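Local coordinates for penicillin-binding protein (Bacillus halodurans, PDB 3TG9) that probably belongs to the serine beta-lactamase and penicillin-binding protein family, whose active-site serine is acylated by penicillin-type compounds, at residues L7-A20 / I31-N45. Numbering follows the deposited sequence.
Sequences LHTIMEDWKLSGTA and IASLGFANRAERIPN
Ala32 pushes its methyl group against the N-terminal helix, between Leu7 and His8. Its CB sits over the centre of one face of the His8 imidazole, 3.6 Å from the centroid, a CH-pi contact. On Leu7 the touching atom is CB, a tight 3.5 Å from Ala32 CB. A water in the ring plane bridges His8 NE2 and Ile31 O, so the ring is held at an edge as well as over a face. One turn on, Met11 bends at chi3 (69°) and brings CE to 3.9 Å from Leu34 CB. The two side chains pass each other in opposite directions. The CG of Leu34 is anti to its backbone N (chi1 -169°), and CD2 reaches Met11 O near the helix end, where Lys15 is the C-prime residue of a Schellman motif.

Beneath the helix, strands 18-20 and 31-34 pair as an antiparallel hairpin. Ala20 and Ala32 exchange two backbone bonds. Leu34 N gives Gly18 O a nearly straight bond (167°), whereas the return bond from Gly18 N to Leu34 O is weak. Asn45 ND2 also donates to Leu34 O, at 2.9 Å, with that oxygen close to its amide plane. Ser17 OG is 2.8 Å from the same ND2, and both atoms bond to Asn315 OD1. A second water links Ser17 OG, Phe36 O and Arg39 NE.

Strand 30-34 is an edge strand, within this chain, of the large antiparallel sheet, and helix 320-330 also packs on Leu7. The chemistry is therefore divided: backbone bonds join the two strands, apolar and ring-face contacts seat the helix on the edge strand, and side-chain and water bonds tie Ser17 to the chain leaving the sheet.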
loop_
_atom_site.group_PDB
_atom_site.type_symbol
_atom_site.label_atom_id
_atom_site.label_comp_id
_atom_site.label_asym_id
_atom_site.label_seq_id
_atom_site.Cartn_x
_atom_site.Cartn_y
_atom_site.Cartn_z
ATOM N N LEU B 7 11.231 30.464 6.340
ATOM C CA LEU B 7 10.537 29.420 5.571
ATOM C C LEU B 7 9.143 29.051 6.104
ATOM O O LEU B 7 8.244 28.689 5.331
ATOM C CB LEU B 7 11.402 28.157 5.536
ATOM C CG LEU B 7 12.838 28.345 5.042
ATOM C CD1 LEU B 7 13.683 27.107 5.289
ATOM C CD2 LEU B 7 12.799 28.668 3.576
ATOM N N HIS B 8 8.961 29.132 7.420
ATOM C CA HIS B 8 7.705 28.702 8.031
ATOM C C HIS B 8 6.515 29.483 7.475
ATOM O O HIS B 8 5.463 28.907 7.150
ATOM C CB HIS B 8 7.775 28.844 9.551
ATOM C CG HIS B 8 8.908 28.091 10.175
ATOM N ND1 HIS B 8 8.739 26.876 10.807
ATOM C CD2 HIS B 8 10.228 28.383 10.267
ATOM C CE1 HIS B 8 9.908 26.451 11.259
ATOM N NE2 HIS B 8 10.827 27.347 10.947
ATOM N N THR B 9 6.692 30.796 7.374
ATOM C CA THR B 9 5.651 31.682 6.881
ATOM C C THR B 9 5.345 31.367 5.430
ATOM O O THR B 9 4.187 31.382 5.002
ATOM C CB THR B 9 6.088 33.149 6.975
ATOM O OG1 THR B 9 6.524 33.434 8.311
ATOM C CG2 THR B 9 4.938 34.066 6.605
ATOM N N ILE B 10 6.398 31.086 4.672
ATOM C CA ILE B 10 6.246 30.751 3.262
ATOM C C ILE B 10 5.374 29.506 3.104
ATOM O O ILE B 10 4.401 29.498 2.343
ATOM C CB ILE B 10 7.616 30.539 2.584
ATOM C CG1 ILE B 10 8.353 31.878 2.440
ATOM C CG2 ILE B 10 7.441 29.882 1.222
ATOM C CD1 ILE B 10 9.855 31.747 2.216
ATOM N N MET B 11 5.719 28.459 3.840
ATOM C CA MET B 11 4.979 27.200 3.765
ATOM C C MET B 11 3.555 27.307 4.305
ATOM O O MET B 11 2.624 26.703 3.761
ATOM C CB MET B 11 5.766 26.082 4.446
ATOM C CG MET B 11 6.937 25.648 3.589
ATOM S SD MET B 11 7.969 24.391 4.312
ATOM C CE MET B 11 6.838 22.988 4.253
ATOM N N GLU B 12 3.395 28.102 5.357
ATOM C CA GLU B 12 2.088 28.340 5.952
ATOM C C GLU B 12 1.186 29.055 4.962
ATOM O O GLU B 12 0.007 28.731 4.834
ATOM C CB GLU B 12 2.236 29.171 7.226
ATOM C CG GLU B 12 1.174 28.898 8.280
ATOM C CD GLU B 12 1.754 28.896 9.688
ATOM O OE1 GLU B 12 2.946 29.251 9.838
ATOM O OE2 GLU B 12 1.026 28.533 10.642
ATOM N N ASP B 13 1.757 30.026 4.254
ATOM C CA ASP B 13 1.000 30.823 3.297
ATOM C C ASP B 13 0.602 30.006 2.075
ATOM O O ASP B 13 -0.481 30.194 1.507
ATOM C CB ASP B 13 1.807 32.057 2.882
ATOM C CG ASP B 13 1.947 33.068 4.011
ATOM O OD1 ASP B 13 0.962 33.273 4.757
ATOM O OD2 ASP B 13 3.041 33.658 4.154
ATOM N N TRP B 14 1.477 29.095 1.672
ATOM C CA TRP B 14 1.185 28.241 0.529
ATOM C C TRP B 14 0.569 26.911 0.953
ATOM O O TRP B 14 0.301 26.050 0.113
ATOM C CB TRP B 14 2.444 28.021 -0.308
ATOM C CG TRP B 14 2.896 29.267 -0.993
ATOM C CD1 TRP B 14 3.912 30.099 -0.609
ATOM C CD2 TRP B 14 2.333 29.845 -2.179
ATOM N NE1 TRP B 14 4.021 31.149 -1.491
ATOM C CE2 TRP B 14 3.064 31.015 -2.462
ATOM C CE3 TRP B 14 1.284 29.476 -3.031
ATOM C CZ2 TRP B 14 2.782 31.822 -3.560
ATOM C CZ3 TRP B 14 1.004 30.280 -4.122
ATOM C CH2 TRP B 14 1.751 31.440 -4.377
ATOM N N LYS B 15 0.335 26.763 2.255
ATOM C CA LYS B 15 -0.252 25.544 2.808
ATOM C C LYS B 15 0.491 24.310 2.304
ATOM O O LYS B 15 -0.119 23.411 1.719
ATOM C CB LYS B 15 -1.734 25.433 2.433
ATOM C CG LYS B 15 -2.536 26.715 2.581
ATOM C CD LYS B 15 -2.551 27.207 4.014
ATOM C CE LYS B 15 -3.243 28.562 4.120
ATOM N NZ LYS B 15 -3.200 29.103 5.511
ATOM N N LEU B 16 1.803 24.270 2.524
ATOM C CA LEU B 16 2.608 23.169 2.011
ATOM C C LEU B 16 2.955 22.170 3.095
ATOM O O LEU B 16 3.646 22.510 4.059
ATOM C CB LEU B 16 3.899 23.674 1.352
ATOM C CG LEU B 16 4.740 22.575 0.684
ATOM C CD1 LEU B 16 4.038 22.048 -0.555
ATOM C CD2 LEU B 16 6.124 23.077 0.324
ATOM N N SER B 17 2.480 20.938 2.925
ATOM C CA SER B 17 2.882 19.847 3.798
ATOM C C SER B 17 4.170 19.222 3.280
ATOM O O SER B 17 4.186 18.583 2.221
ATOM C CB SER B 17 1.784 18.787 3.887
ATOM O OG SER B 17 2.233 17.662 4.626
ATOM N N GLY B 18 5.249 19.426 4.018
ATOM C CA GLY B 18 6.528 18.838 3.684
ATOM C C GLY B 18 7.630 19.500 4.486
ATOM O O GLY B 18 7.398 19.970 5.603
ATOM N N THR B 19 8.828 19.535 3.909
ATOM C CA THR B 19 9.983 20.180 4.520
ATOM C C THR B 19 10.766 20.993 3.483
ATOM O O THR B 19 11.189 20.459 2.451
ATOM C CB THR B 19 10.922 19.151 5.146
ATOM O OG1 THR B 19 10.256 18.507 6.243
ATOM C CG2 THR B 19 12.204 19.823 5.646
ATOM N N ALA B 20 10.945 22.283 3.757
ATOM C CA ALA B 20 11.771 23.145 2.908
ATOM C C ALA B 20 13.101 23.466 3.579
ATOM O O ALA B 20 13.196 23.482 4.805
ATOM C CB ALA B 20 11.026 24.427 2.560
ATOM N N ILE B 31 15.758 25.463 8.065
ATOM C CA ILE B 31 14.961 24.283 7.759
ATOM C C ILE B 31 13.588 24.389 8.395
ATOM O O ILE B 31 13.470 24.749 9.564
ATOM C CB ILE B 31 15.642 23.006 8.247
ATOM C CG1 ILE B 31 17.104 22.991 7.804
ATOM C CG2 ILE B 31 14.880 21.773 7.749
ATOM C CD1 ILE B 31 17.794 21.666 8.009
ATOM N N ALA B 32 12.549 24.080 7.629
ATOM C CA ALA B 32 11.191 24.230 8.129
ATOM C C ALA B 32 10.251 23.110 7.676
ATOM O O ALA B 32 10.132 22.819 6.476
ATOM C CB ALA B 32 10.632 25.589 7.730
ATOM N N SER B 33 9.571 22.493 8.638
ATOM C CA SER B 33 8.602 21.456 8.318
ATOM C C SER B 33 7.177 21.904 8.628
ATOM O O SER B 33 6.954 22.672 9.564
ATOM C CB SER B 33 8.943 20.175 9.063
ATOM O OG SER B 33 10.234 19.722 8.696
ATOM N N LEU B 34 6.222 21.433 7.826
ATOM C CA LEU B 34 4.806 21.700 8.063
ATOM C C LEU B 34 3.948 20.495 7.654
ATOM O O LEU B 34 4.408 19.613 6.929
ATOM C CB LEU B 34 4.360 22.955 7.308
ATOM C CG LEU B 34 2.990 23.557 7.632
ATOM C CD1 LEU B 34 2.962 24.140 9.041
ATOM C CD2 LEU B 34 2.634 24.622 6.606
ATOM N N GLY B 35 2.705 20.458 8.126
ATOM C CA GLY B 35 1.783 19.399 7.760
ATOM C C GLY B 35 2.152 18.055 8.363
ATOM O O GLY B 35 3.071 17.960 9.182
ATOM N N PHE B 36 1.435 17.013 7.947
ATOM C CA PHE B 36 1.668 15.666 8.460
ATOM C C PHE B 36 2.343 14.714 7.479
ATOM O O PHE B 36 1.908 14.562 6.324
ATOM C CB PHE B 36 0.354 15.042 8.951
ATOM C CG PHE B 36 -0.176 15.683 10.190
ATOM C CD1 PHE B 36 0.367 15.384 11.414
ATOM C CD2 PHE B 36 -1.195 16.612 10.124
ATOM C CE1 PHE B 36 -0.106 15.990 12.559
ATOM C CE2 PHE B 36 -1.669 17.220 11.269
ATOM C CZ PHE B 36 -1.125 16.907 12.483
ATOM N N ALA B 37 3.405 14.079 7.964
ATOM C CA ALA B 37 3.990 12.914 7.315
ATOM C C ALA B 37 2.965 11.774 7.265
ATOM O O ALA B 37 2.823 11.093 6.247
ATOM C CB ALA B 37 5.239 12.469 8.055
ATOM N N ASN B 38 2.247 11.577 8.367
ATOM C CA ASN B 38 1.147 10.612 8.412
ATOM C C ASN B 38 -0.076 11.291 9.001
ATOM O O ASN B 38 -0.121 11.566 10.196
ATOM C CB ASN B 38 1.539 9.383 9.253
ATOM C CG ASN B 38 0.536 8.230 9.136
ATOM O OD1 ASN B 38 -0.677 8.424 9.232
ATOM N ND2 ASN B 38 1.049 7.027 8.922
ATOM N N ARG B 39 -1.059 11.587 8.163
ATOM C CA ARG B 39 -2.261 12.264 8.630
ATOM C C ARG B 39 -3.011 11.431 9.681
ATOM O O ARG B 39 -3.190 11.866 10.824
ATOM C CB ARG B 39 -3.172 12.590 7.449
ATOM C CG ARG B 39 -2.494 13.427 6.374
ATOM C CD ARG B 39 -3.474 13.884 5.313
ATOM N NE ARG B 39 -2.788 14.558 4.211
ATOM C CZ ARG B 39 -3.408 15.182 3.214
ATOM N NH1 ARG B 39 -4.725 15.238 3.189
ATOM N NH2 ARG B 39 -2.708 15.758 2.250
ATOM N N ALA B 40 -3.438 10.232 9.298
ATOM C CA ALA B 40 -4.131 9.340 10.224
ATOM C C ALA B 40 -3.469 9.312 11.607
ATOM O O ALA B 40 -4.097 9.653 12.605
ATOM C CB ALA B 40 -4.225 7.929 9.640
ATOM N N GLU B 41 -2.203 8.914 11.659
ATOM C CA GLU B 41 -1.477 8.788 12.920
ATOM C C GLU B 41 -0.981 10.115 13.478
ATOM O O GLU B 41 -0.276 10.143 14.488
ATOM C CB GLU B 41 -0.290 7.839 12.752
ATOM C CG GLU B 41 -0.688 6.478 12.230
ATOM C CD GLU B 41 -1.523 5.707 13.238
ATOM O OE1 GLU B 41 -1.211 5.814 14.443
ATOM O OE2 GLU B 41 -2.481 5.000 12.825
ATOM N N ARG B 42 -1.328 11.211 12.814
ATOM C CA ARG B 42 -0.961 12.533 13.304
ATOM C C ARG B 42 0.537 12.643 13.574
ATOM O O ARG B 42 0.960 13.268 14.550
ATOM C CB ARG B 42 -1.738 12.849 14.582
ATOM C CG ARG B 42 -3.241 12.777 14.417
ATOM C CD ARG B 42 -3.718 13.839 13.452
ATOM N NE ARG B 42 -3.507 15.179 13.993
ATOM C CZ ARG B 42 -4.461 15.906 14.568
ATOM N NH1 ARG B 42 -5.694 15.420 14.671
ATOM N NH2 ARG B 42 -4.183 17.115 15.037
ATOM N N ILE B 43 1.342 12.011 12.729
ATOM C CA ILE B 43 2.783 12.188 12.818
ATOM C C ILE B 43 3.168 13.379 11.951
ATOM O O ILE B 43 3.056 13.325 10.727
ATOM C CB ILE B 43 3.555 10.940 12.370
ATOM C CG1 ILE B 43 3.113 9.719 13.187
ATOM C CG2 ILE B 43 5.063 11.180 12.500
ATOM C CD1 ILE B 43 3.869 8.442 12.848
ATOM N N PRO B 44 3.600 14.471 12.589
ATOM C CA PRO B 44 3.921 15.698 11.853
ATOM C C PRO B 44 5.128 15.483 10.963
ATOM O O PRO B 44 6.018 14.700 11.317
ATOM C CB PRO B 44 4.300 16.698 12.964
ATOM C CG PRO B 44 3.831 16.056 14.266
ATOM C CD PRO B 44 3.903 14.579 14.027
ATOM N N ASN B 45 5.164 16.170 9.826
ATOM C CA ASN B 45 6.395 16.271 9.064
ATOM C C ASN B 45 7.434 16.970 9.917
ATOM O O ASN B 45 7.143 18.007 10.525
ATOM C CB ASN B 45 6.161 17.075 7.790
ATOM C CG ASN B 45 5.488 16.266 6.716
ATOM O OD1 ASN B 45 5.914 15.158 6.408
ATOM N ND2 ASN B 45 4.428 16.812 6.137
HETATM O O HOH W 1 13.438 26.513 11.465
HETATM O O HOH W 2 -0.017 15.424 5.014
#